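Local coordinates for protein TP_0956 (Treponema pallidum subsp. pallidum, PDB 3U64) that probably serves as the tetratricopeptide-repeat-like T component of a TRAP transporter, a lipoprotein suited to protein-protein interaction, at residues 75-80 with 108-113; 185-190 with 203-208. One frame throughout, in Å; residues are numbered along the deposited sequence.

In the fold
Both contacts join consecutive antiparallel helices of one all-helical, TPR-like chain, and both are buried, on opposite sides of its centre with their own centres about 18 Å apart. Contact 1 pairs helix 66-89 with helix 96-124, contact 2 helix 176-192 with helix 196-211, and helix 152-166 touches side chains of all four segments. The spacing and chemistry differ. At 75-80 with 108-113 the axes come within 7.7 Å, tyrosine rings pack with aliphatic side chains and a glycine, and the polar edge reaches a second subunit. At 185-190 with 203-208 the axes stand 10.5 Å apart, the contact is aliphatic with one thiol, and no other chain touches it.

Contact 1: 75-80 with 108-113; sequences LYIMYA and KLYLRG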
loop_
_atom_site.group_PDB
_atom_site.type_symbol
_atom_site.label_atom_id
_atom_site.label_comp_id
_atom_site.label_asym_id
_atom_site.label_seq_id
_atom_site.Cartn_x
_atom_site.Cartn_y
_atom_site.Cartn_z
ATOM N N LEU A 75 11.308 -0.819 13.746
ATOM C CA LEU A 75 10.564 -0.836 12.497
ATOM C C LEU A 75 10.398 0.560 11.890
ATOM O O LEU A 75 10.611 0.751 10.682
ATOM C CB LEU A 75 9.195 -1.446 12.748
ATOM C CG LEU A 75 8.739 -2.461 11.726
ATOM C CD1 LEU A 75 9.907 -3.313 11.264
ATOM C CD2 LEU A 75 7.645 -3.305 12.347
ATOM N N TYR A 76 9.985 1.522 12.715
ATOM C CA TYR A 76 9.862 2.906 12.260
ATOM C C TYR A 76 11.193 3.447 11.763
ATOM O O TYR A 76 11.245 4.100 10.718
ATOM C CB TYR A 76 9.273 3.809 13.348
ATOM C CG TYR A 76 7.769 3.892 13.230
ATOM C CD1 TYR A 76 6.943 3.129 14.051
ATOM C CD2 TYR A 76 7.176 4.678 12.247
ATOM C CE1 TYR A 76 5.566 3.175 13.925
ATOM C CE2 TYR A 76 5.795 4.730 12.099
ATOM C CZ TYR A 76 4.994 3.973 12.948
ATOM O OH TYR A 76 3.625 4.001 12.818
ATOM N N ILE A 77 12.270 3.155 12.492
ATOM C CA ILE A 77 13.595 3.664 12.111
ATOM C C ILE A 77 14.095 3.066 10.782
ATOM O O ILE A 77 14.632 3.783 9.925
ATOM C CB ILE A 77 14.642 3.449 13.232
ATOM C CG1 ILE A 77 14.283 4.312 14.442
ATOM C CG2 ILE A 77 16.048 3.812 12.736
ATOM C CD1 ILE A 77 14.954 3.893 15.711
ATOM N N MET A 78 13.887 1.763 10.595
ATOM C CA MET A 78 14.292 1.094 9.353
ATOM C C MET A 78 13.433 1.542 8.187
ATOM O O MET A 78 13.939 1.810 7.096
ATOM C CB MET A 78 14.201 -0.417 9.509
ATOM C CG MET A 78 14.972 -0.908 10.723
ATOM S SD MET A 78 15.046 -2.711 10.806
ATOM C CE MET A 78 16.318 -3.021 9.573
ATOM N N TYR A 79 12.126 1.610 8.411
ATOM C CA TYR A 79 11.258 2.168 7.398
ATOM C C TYR A 79 11.679 3.600 7.056
ATOM O O TYR A 79 11.801 3.954 5.885
ATOM C CB TYR A 79 9.811 2.163 7.859
ATOM C CG TYR A 79 8.877 2.661 6.804
ATOM C CD1 TYR A 79 8.449 1.820 5.788
ATOM C CD2 TYR A 79 8.420 3.980 6.814
ATOM C CE1 TYR A 79 7.589 2.262 4.806
ATOM C CE2 TYR A 79 7.553 4.437 5.841
ATOM C CZ TYR A 79 7.140 3.570 4.834
ATOM O OH TYR A 79 6.286 4.013 3.847
ATOM N N ALA A 80 11.890 4.430 8.071
ATOM C CA ALA A 80 12.221 5.827 7.789
ATOM C C ALA A 80 13.439 5.909 6.877
ATOM O O ALA A 80 13.486 6.713 5.953
ATOM C CB ALA A 80 12.468 6.594 9.066
ATOM N N LYS A 108 10.880 13.025 11.529
ATOM C CA LYS A 108 9.804 12.774 12.491
ATOM C C LYS A 108 9.609 11.288 12.769
ATOM O O LYS A 108 9.333 10.895 13.895
ATOM C CB LYS A 108 8.483 13.409 12.030
ATOM C CG LYS A 108 8.499 14.943 12.065
ATOM C CD LYS A 108 7.142 15.524 11.690
ATOM C CE LYS A 108 7.186 17.039 11.571
ATOM N NZ LYS A 108 7.732 17.476 10.252
ATOM N N LEU A 109 9.751 10.470 11.736
ATOM C CA LEU A 109 9.667 9.020 11.890
ATOM C C LEU A 109 10.848 8.445 12.699
ATOM O O LEU A 109 10.656 7.560 13.536
ATOM C CB LEU A 109 9.541 8.335 10.522
ATOM C CG LEU A 109 8.201 8.519 9.786
ATOM C CD1 LEU A 109 8.133 7.648 8.558
ATOM C CD2 LEU A 109 6.980 8.229 10.655
ATOM N N TYR A 110 12.063 8.935 12.458
ATOM C CA TYR A 110 13.193 8.519 13.290
ATOM C C TYR A 110 12.882 8.780 14.767
ATOM O O TYR A 110 13.097 7.923 15.632
ATOM C CB TYR A 110 14.466 9.262 12.891
ATOM C CG TYR A 110 15.088 8.760 11.606
ATOM C CD1 TYR A 110 15.174 7.391 11.339
ATOM C CD2 TYR A 110 15.587 9.651 10.653
ATOM C CE1 TYR A 110 15.747 6.928 10.161
ATOM C CE2 TYR A 110 16.163 9.192 9.470
ATOM C CZ TYR A 110 16.243 7.833 9.234
ATOM O OH TYR A 110 16.803 7.365 8.078
ATOM N N LEU A 111 12.343 9.962 15.041
ATOM C CA LEU A 111 12.134 10.378 16.405
ATOM C C LEU A 111 11.004 9.588 17.039
ATOM O O LEU A 111 11.072 9.264 18.224
ATOM C CB LEU A 111 11.842 11.868 16.473
ATOM C CG LEU A 111 12.997 12.822 16.178
ATOM C CD1 LEU A 111 12.453 14.237 16.043
ATOM C CD2 LEU A 111 14.034 12.779 17.266
ATOM N N ARG A 112 9.968 9.275 16.263
ATOM C CA ARG A 112 8.872 8.460 16.791
ATOM C C ARG A 112 9.424 7.077 17.107
ATOM O O ARG A 112 9.115 6.501 18.151
ATOM C CB ARG A 112 7.707 8.367 15.792
ATOM C CG ARG A 112 6.521 7.497 16.255
ATOM C CD ARG A 112 5.560 7.165 15.109
ATOM N NE ARG A 112 5.001 8.377 14.510
ATOM C CZ ARG A 112 4.085 8.398 13.544
ATOM N NH1 ARG A 112 3.599 7.272 13.050
ATOM N NH2 ARG A 112 3.654 9.553 13.070
ATOM N N GLY A 113 10.239 6.553 16.188
ATOM C CA GLY A 113 10.888 5.267 16.365
ATOM C C GLY A 113 11.788 5.262 17.587
ATOM O O GLY A 113 11.723 4.347 18.412
#
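Ala80 sets its CB over one face of the Tyr110 ring, 3.9 Å from the ring centroid, a CH-pi contact at the heart of this antiparallel helix pair. The same methyl also meets Leu109 CB at 3.7 Å. At its edge the Tyr110 ring takes the backbone oxygen of Ile77 close to its plane, with Ile77 O 3.3 Å from Tyr110 CE1, while Ile77 CG2 rests against Tyr110 CD1 and the two side chains cross at about a right angle. Gly113, with no side chain, lets the backbones draw together here, its CA 3.7 Å from Tyr76 CB. Leu109 then spreads its methyls between two rings, CD1 at the edge of Tyr79 and CD2 near CD2 of Tyr76.

Farther out, Arg112 leaves its backbone with CG anti to N (chi1 179°) and lays CD over the centre of the Tyr76 ring, 13° off the normal. A bend at chi3 follows, and NH1 comes back to Tyr76 OH at 3.3 Å, a weak bond with a 137° angle at the hydrogen. Tyr76 OH is hydrogen-bonded to Glu56, and Arg112 NH2 makes salt bridges to Glu38 and Asp39 of the second subunit. Tyr110 OH bonds Gln85. Arg112 thus serves two surfaces at once: its CD packs on Tyr76 within the chain, while Leu43 of the second subunit also packs on it and its charge, probably steadied by those acids, ties this helix pair to the neighbouring subunit.

Contact 2: 185-190 with 203-208; sequences MLERAC and NVLTKF
Leu186 and Leu205 lie side by side but point in opposite directions, each reaching past the other from its own helix. They join two successive antiparallel helices, 176-192 and 196-211, a helical hairpin of the kind from which TPR-like folds are built. The short segments are inclined at 140° and their axes stay 10.5 Å apart, so side chains rather than backbones bridge the gap. The two leucines share one conformation about chi1, CG anti to the carbonyl carbon (-72° in Leu186, -74° in Leu205), so it is a matched pair that passes in opposite directions. As they slide past each other, Leu205 CD2 comes alongside the base of its partner, 3.8 Å from Leu186 CB, and also approaches Leu186 CD1.

Val204 meets the outer end of Leu186 from another direction. The two side chains cross at about a right angle, and the touch is between methyls, Leu186 CD1 to Val204 CG1 at 3.8 Å; CG1, anti to the backbone N, is the valine branch that makes it. One turn along from Leu186, Cys190 also points toward helix 196-211, while the aliphatic part of Glu187 makes a looser approach, its CG 4.3 Å from Leu205 CD1.

No hydrogen bond links the two segments, and the contact rests on apolar packing. Neighbouring residues extend it: Val201 meets both Leu186 and Cys190, and Val183 packs on Leu205. On the side of helix 152-166, Tyr156 and Thr160 touch Val204. The two methyls of Leu205 thus have different partners, CD2 lying against Leu186 and CD1 meeting the sulfur of Cys190, with SG and CD1 3.6 Å apart.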
loop_
_atom_site.group_PDB
_atom_site.type_symbol
_atom_site.label_atom_id
_atom_site.label_comp_id
_atom_site.label_asym_id
_atom_site.label_seq_id
_atom_site.Cartn_x
_atom_site.Cartn_y
_atom_site.Cartn_z
ATOM N N MET A 185 24.408 6.798 24.954
ATOM C CA MET A 185 23.732 5.503 24.915
ATOM C C MET A 185 24.440 4.547 23.955
ATOM O O MET A 185 24.659 3.380 24.274
ATOM C CB MET A 185 22.252 5.637 24.550
ATOM C CG MET A 185 21.410 6.372 25.604
ATOM S SD MET A 185 19.627 6.314 25.237
ATOM C CE MET A 185 19.305 8.006 24.773
ATOM N N LEU A 186 24.805 5.039 22.780
ATOM C CA LEU A 186 25.551 4.205 21.842
ATOM C C LEU A 186 26.899 3.762 22.450
ATOM O O LEU A 186 27.261 2.574 22.413
ATOM C CB LEU A 186 25.738 4.939 20.505
ATOM C CG LEU A 186 24.466 5.081 19.653
ATOM C CD1 LEU A 186 24.693 6.022 18.488
ATOM C CD2 LEU A 186 23.967 3.733 19.137
ATOM N N GLU A 187 27.624 4.708 23.042
ATOM C CA GLU A 187 28.898 4.385 23.677
ATOM C C GLU A 187 28.747 3.425 24.843
ATOM O O GLU A 187 29.639 2.619 25.100
ATOM C CB GLU A 187 29.626 5.641 24.131
ATOM C CG GLU A 187 30.095 6.462 22.969
ATOM C CD GLU A 187 30.847 7.681 23.406
ATOM O OE1 GLU A 187 31.077 7.842 24.630
ATOM O OE2 GLU A 187 31.206 8.482 22.524
ATOM N N ARG A 188 27.617 3.490 25.538
ATOM C CA ARG A 188 27.384 2.551 26.629
ATOM C C ARG A 188 27.131 1.130 26.108
ATOM O O ARG A 188 27.617 0.164 26.691
ATOM C CB ARG A 188 26.240 3.014 27.526
ATOM C CG ARG A 188 25.879 2.007 28.593
ATOM C CD ARG A 188 27.007 1.785 29.610
ATOM N NE ARG A 188 26.525 0.914 30.688
ATOM C CZ ARG A 188 27.296 0.200 31.507
ATOM N NH1 ARG A 188 28.613 0.247 31.401
ATOM N NH2 ARG A 188 26.745 -0.567 32.440
ATOM N N ALA A 189 26.375 1.009 25.018
ATOM C CA ALA A 189 26.180 -0.281 24.349
ATOM C C ALA A 189 27.517 -0.898 23.933
ATOM O O ALA A 189 27.729 -2.101 24.073
ATOM C CB ALA A 189 25.278 -0.125 23.124
ATOM N N CYS A 190 28.417 -0.067 23.416
ATOM C CA CYS A 190 29.768 -0.523 23.039
ATOM C C CYS A 190 30.538 -1.122 24.186
ATOM O O CYS A 190 31.158 -2.173 24.025
ATOM C CB CYS A 190 30.623 0.617 22.465
ATOM S SG CYS A 190 30.195 1.020 20.821
ATOM N N ASN A 203 29.430 1.087 13.658
ATOM C CA ASN A 203 29.059 1.633 12.364
ATOM C C ASN A 203 28.327 2.977 12.513
ATOM O O ASN A 203 28.694 3.973 11.886
ATOM C CB ASN A 203 28.224 0.611 11.574
ATOM C CG ASN A 203 27.886 1.094 10.175
ATOM O OD1 ASN A 203 26.715 1.219 9.806
ATOM N ND2 ASN A 203 28.912 1.400 9.403
ATOM N N VAL A 204 27.298 3.011 13.354
ATOM C CA VAL A 204 26.578 4.260 13.587
ATOM C C VAL A 204 27.496 5.314 14.219
ATOM O O VAL A 204 27.427 6.482 13.865
ATOM C CB VAL A 204 25.318 4.049 14.434
ATOM C CG1 VAL A 204 24.639 5.373 14.702
ATOM C CG2 VAL A 204 24.366 3.100 13.726
ATOM N N LEU A 205 28.384 4.898 15.121
ATOM C CA LEU A 205 29.297 5.851 15.761
ATOM C C LEU A 205 30.289 6.432 14.755
ATOM O O LEU A 205 30.626 7.627 14.809
ATOM C CB LEU A 205 30.034 5.222 16.958
ATOM C CG LEU A 205 29.165 5.039 18.198
ATOM C CD1 LEU A 205 29.885 4.248 19.298
ATOM C CD2 LEU A 205 28.721 6.410 18.695
ATOM N N THR A 206 30.772 5.591 13.849
ATOM C CA THR A 206 31.713 6.064 12.828
ATOM C C THR A 206 31.049 7.192 12.055
ATOM O O THR A 206 31.608 8.273 11.902
ATOM C CB THR A 206 32.110 4.953 11.848
ATOM O OG1 THR A 206 32.706 3.873 12.579
ATOM C CG2 THR A 206 33.131 5.485 10.808
ATOM N N LYS A 207 29.827 6.939 11.608
ATOM C CA LYS A 207 29.081 7.922 10.848
ATOM C C LYS A 207 28.824 9.182 11.658
ATOM O O LYS A 207 28.999 10.281 11.151
ATOM C CB LYS A 207 27.790 7.320 10.304
ATOM C CG LYS A 207 28.064 6.220 9.298
ATOM C CD LYS A 207 26.824 5.800 8.490
ATOM C CE LYS A 207 25.933 4.880 9.286
ATOM N NZ LYS A 207 24.766 4.429 8.464
ATOM N N PHE A 208 28.455 9.038 12.928
ATOM C CA PHE A 208 28.225 10.225 13.731
ATOM C C PHE A 208 29.494 11.059 13.861
ATOM O O PHE A 208 29.483 12.261 13.575
ATOM C CB PHE A 208 27.681 9.901 15.135
ATOM C CG PHE A 208 27.682 11.105 16.071
ATOM C CD1 PHE A 208 26.618 12.023 16.069
ATOM C CD2 PHE A 208 28.763 11.341 16.913
ATOM C CE1 PHE A 208 26.628 13.154 16.915
ATOM C CE2 PHE A 208 28.782 12.459 17.766
ATOM C CZ PHE A 208 27.713 13.366 17.764
#